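Local coordinates for cysteine desulfurase (PDB 5B89) that catalyses the pyridoxal-phosphate-dependent removal of sulfur from L-cysteine, probably passing it to a sulfur carrier and releasing L-alanine, at the interface of chains A and B. Sequence-based numbering; all coordinates share one arbitrary frame. Chains: chain A/B, Cysteine desulfurase.

The interface of chains A and B. Residues chain A 107, 111, 135-136, 139-140, 143; chain B 260-264, 286.
A:Asn111, on helix 106-117, meets the backbone of B:Leu261 and B:Ile262 in the two-fold interface of this class-V aminotransferase-fold enzyme, and the pairing is a worked example of a carboxamide reading an extended peptide. From the root outward, its CB packs against the methyl CD2 of B:Leu261 at 3.6 Å. With CG anti to the carbonyl carbon (chi1 -84°), the amide reaches both polar groups of B:Ile262. OD1 accepts the B:Ile262 backbone N at 3.0 Å, the donor lying well above the carbonyl plane, while ND2 gives a nearly straight bond of 2.8 Å to the carbonyl O of the same residue. The second N-H of ND2 goes to the carbonyl O of A:Ser107, one helical turn earlier; both acceptors lie in the amide plane, and the three bonds together fix the flip of the carboxamide. A leucine here would probably leave the N-H and C=O of B:Ile262 without these mates and remove the tie to A:Ser107 O.

The side chain of B:Ile262 leaves roughly at right angles to that amide and lies against helix 139-148. Its CG1 sits between backbone N and carbonyl carbon (chi1 62°), and CD1 ends against CB of A:Leu139 at 3.7 Å. A:Arg143 arrives tip to tip with it: CG1 lies over one guanidinium face, toward the rim, and NH1 donates to the carbonyl O of B:Pro260 at 3.0 Å, a bent bond coming from above the carbonyl plane.

At the far end, the side-chain hydroxyl OG of A:Ser136 accepts a straight bond of 2.8 Å from the backbone N of B:Gly264. That oxygen is also hydrogen-bonded to OG of A:Ser107, a residue that binds the cofactor pyridoxal 5'-phosphate, so two serines link the loop of chain B to the cofactor site of chain A.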
ATOM      1  N   SER A 107      -1.255 -10.235  -0.571  1.00 10.46           N
ATOM      2  CA  SER A 107      -0.780 -10.682   0.714  1.00 11.55           C
ATOM      3  C   SER A 107      -1.277  -9.909   1.895  1.00 10.51           C
ATOM      4  O   SER A 107      -1.720 -10.465   2.920  1.00 11.18           O
ATOM      5  CB  SER A 107       0.742 -10.622   0.730  1.00 11.66           C
ATOM      6  OG  SER A 107       1.324 -11.341  -0.359  1.00 13.91           O
ATOM      7  N   ASN A 111      -3.749 -11.407   4.933  1.00 10.94           N
ATOM      8  CA  ASN A 111      -3.407 -11.167   6.314  1.00 11.04           C
ATOM      9  C   ASN A 111      -4.537 -10.495   7.024  1.00 12.36           C
ATOM     10  O   ASN A 111      -4.828 -10.758   8.216  1.00 13.57           O
ATOM     11  CB  ASN A 111      -2.073 -10.326   6.465  1.00 11.43           C
ATOM     12  CG  ASN A 111      -0.851 -11.171   6.393  1.00 13.07           C
ATOM     13  OD1 ASN A 111      -0.341 -11.576   7.450  1.00 14.06           O
ATOM     14  ND2 ASN A 111      -0.332 -11.386   5.215  1.00 12.29           N
ATOM     15  N   HIS A 135       2.783 -18.894  -0.203  1.00 14.72           N
ATOM     16  CA  HIS A 135       3.020 -18.555   1.204  1.00 14.42           C
ATOM     17  C   HIS A 135       2.090 -17.509   1.815  1.00 15.00           C
ATOM     18  O   HIS A 135       1.818 -17.552   2.960  1.00 15.12           O
ATOM     19  CB  HIS A 135       4.476 -18.159   1.425  1.00 15.73           C
ATOM     20  CG  HIS A 135       5.448 -19.227   1.027  1.00 16.27           C
ATOM     21  ND1 HIS A 135       6.727 -18.949   0.617  1.00 16.27           N
ATOM     22  CD2 HIS A 135       5.320 -20.573   0.964  1.00 16.45           C
ATOM     23  CE1 HIS A 135       7.346 -20.077   0.324  1.00 16.56           C
ATOM     24  NE2 HIS A 135       6.510 -21.074   0.516  1.00 16.97           N
ATOM     25  N   SER A 136       1.645 -16.565   1.020  1.00 15.07           N
ATOM     26  CA  SER A 136       0.734 -15.564   1.519  1.00 14.19           C
ATOM     27  C   SER A 136      -0.656 -16.107   1.864  1.00 15.84           C
ATOM     28  O   SER A 136      -1.324 -15.536   2.635  1.00 16.12           O
ATOM     29  CB  SER A 136       0.644 -14.384   0.590  1.00 15.80           C
ATOM     30  OG  SER A 136       1.874 -13.699   0.499  1.00 15.06           O
ATOM     31  N   LEU A 139       0.814 -18.881   5.492  1.00 14.22           N
ATOM     32  CA  LEU A 139       1.338 -18.359   6.748  1.00 15.08           C
ATOM     33  C   LEU A 139       0.357 -17.710   7.648  1.00 15.64           C
ATOM     34  O   LEU A 139       0.339 -17.904   8.852  1.00 14.66           O
ATOM     35  CB  LEU A 139       2.528 -17.433   6.556  1.00 16.57           C
ATOM     36  CG  LEU A 139       3.894 -18.086   6.499  1.00 16.19           C
ATOM     37  CD1 LEU A 139       4.008 -19.136   5.455  1.00 17.20           C
ATOM     38  CD2 LEU A 139       4.964 -17.028   6.354  1.00 17.61           C
ATOM     39  N   PRO A 140      -0.548 -16.889   7.096  1.00 14.13           N
ATOM     40  CA  PRO A 140      -1.521 -16.292   8.007  1.00 14.60           C
ATOM     41  C   PRO A 140      -2.419 -17.323   8.743  1.00 13.23           C
ATOM     42  O   PRO A 140      -2.768 -17.100   9.838  1.00 14.61           O
ATOM     43  CB  PRO A 140      -2.369 -15.399   7.084  1.00 17.04           C
ATOM     44  CG  PRO A 140      -1.430 -15.043   5.999  1.00 15.15           C
ATOM     45  CD  PRO A 140      -0.659 -16.316   5.756  1.00 14.21           C
ATOM     46  N   ARG A 143      -0.249 -19.105  11.432  1.00 13.57           N
ATOM     47  CA  ARG A 143      -0.113 -18.286  12.597  1.00 13.39           C
ATOM     48  C   ARG A 143      -1.331 -18.278  13.420  1.00 16.33           C
ATOM     49  O   ARG A 143      -1.303 -18.355  14.646  1.00 15.08           O
ATOM     50  CB  ARG A 143       0.330 -16.836  12.209  1.00 15.98           C
ATOM     51  CG  ARG A 143       0.461 -15.868  13.366  1.00 17.45           C
ATOM     52  CD  ARG A 143       0.934 -14.435  12.917  1.00 16.84           C
ATOM     53  NE  ARG A 143      -0.041 -13.864  11.992  1.00 18.90           N
ATOM     54  CZ  ARG A 143       0.148 -12.756  11.263  1.00 19.81           C
ATOM     55  NH1 ARG A 143       1.287 -12.160  11.407  1.00 18.52           N
ATOM     56  NH2 ARG A 143      -0.815 -12.407  10.352  1.00 19.62           N
TER
ATOM     57  N   PRO B 260       3.493  -7.928  11.719  1.00 15.29           N
ATOM     58  CA  PRO B 260       2.057  -8.181  11.695  1.00 16.13           C
ATOM     59  C   PRO B 260       1.583  -8.814  10.425  1.00 15.98           C
ATOM     60  O   PRO B 260       0.568  -9.467  10.403  1.00 16.60           O
ATOM     61  CB  PRO B 260       1.474  -6.739  11.801  1.00 16.78           C
ATOM     62  CG  PRO B 260       2.563  -6.041  12.562  1.00 16.06           C
ATOM     63  CD  PRO B 260       3.842  -6.488  11.952  1.00 16.07           C
ATOM     64  N   LEU B 261       2.276  -8.524   9.318  1.00 12.93           N
ATOM     65  CA  LEU B 261       1.907  -9.011   7.983  1.00 13.26           C
ATOM     66  C   LEU B 261       2.996  -9.960   7.504  1.00 13.11           C
ATOM     67  O   LEU B 261       4.199  -9.594   7.368  1.00 14.51           O
ATOM     68  CB  LEU B 261       1.729  -7.887   6.967  1.00 15.88           C
ATOM     69  CG  LEU B 261       0.803  -6.756   7.391  1.00 15.32           C
ATOM     70  CD1 LEU B 261       0.827  -5.633   6.388  1.00 16.86           C
ATOM     71  CD2 LEU B 261      -0.591  -7.214   7.658  1.00 16.74           C
ATOM     72  N   ILE B 262       2.621 -11.229   7.207  1.00 10.55           N
ATOM     73  CA  ILE B 262       3.555 -12.281   6.825  1.00 12.51           C
ATOM     74  C   ILE B 262       3.132 -13.019   5.594  1.00 13.28           C
ATOM     75  O   ILE B 262       1.939 -13.075   5.280  1.00 13.87           O
ATOM     76  CB  ILE B 262       3.833 -13.265   7.979  1.00 12.92           C
ATOM     77  CG1 ILE B 262       2.564 -13.973   8.403  1.00 14.69           C
ATOM     78  CG2 ILE B 262       4.580 -12.534   9.121  1.00 14.60           C
ATOM     79  CD1 ILE B 262       2.859 -15.092   9.445  1.00 15.78           C
ATOM     80  N   GLY B 263       4.083 -13.578   4.840  1.00 13.53           N
ATOM     81  CA  GLY B 263       3.737 -14.300   3.615  1.00 14.76           C
ATOM     82  C   GLY B 263       4.828 -14.242   2.619  1.00 15.33           C
ATOM     83  O   GLY B 263       6.068 -14.298   2.995  1.00 14.57           O
ATOM     84  N   GLY B 264       4.507 -14.118   1.327  1.00 15.15           N
ATOM     85  CA  GLY B 264       5.543 -14.082   0.304  1.00 15.67           C
ATOM     86  C   GLY B 264       6.557 -13.002   0.587  1.00 16.84           C
ATOM     87  O   GLY B 264       6.239 -11.901   1.024  1.00 15.45           O
ATOM     88  N   ALA B 286       5.371  -8.066   3.389  1.00 12.45           N
ATOM     89  CA  ALA B 286       4.658  -9.219   2.875  1.00 11.93           C
ATOM     90  C   ALA B 286       4.108  -8.936   1.471  1.00 11.91           C
ATOM     91  O   ALA B 286       3.472  -7.892   1.284  1.00 13.42           O
ATOM     92  CB  ALA B 286       3.539  -9.542   3.821  1.00 12.76           C
TER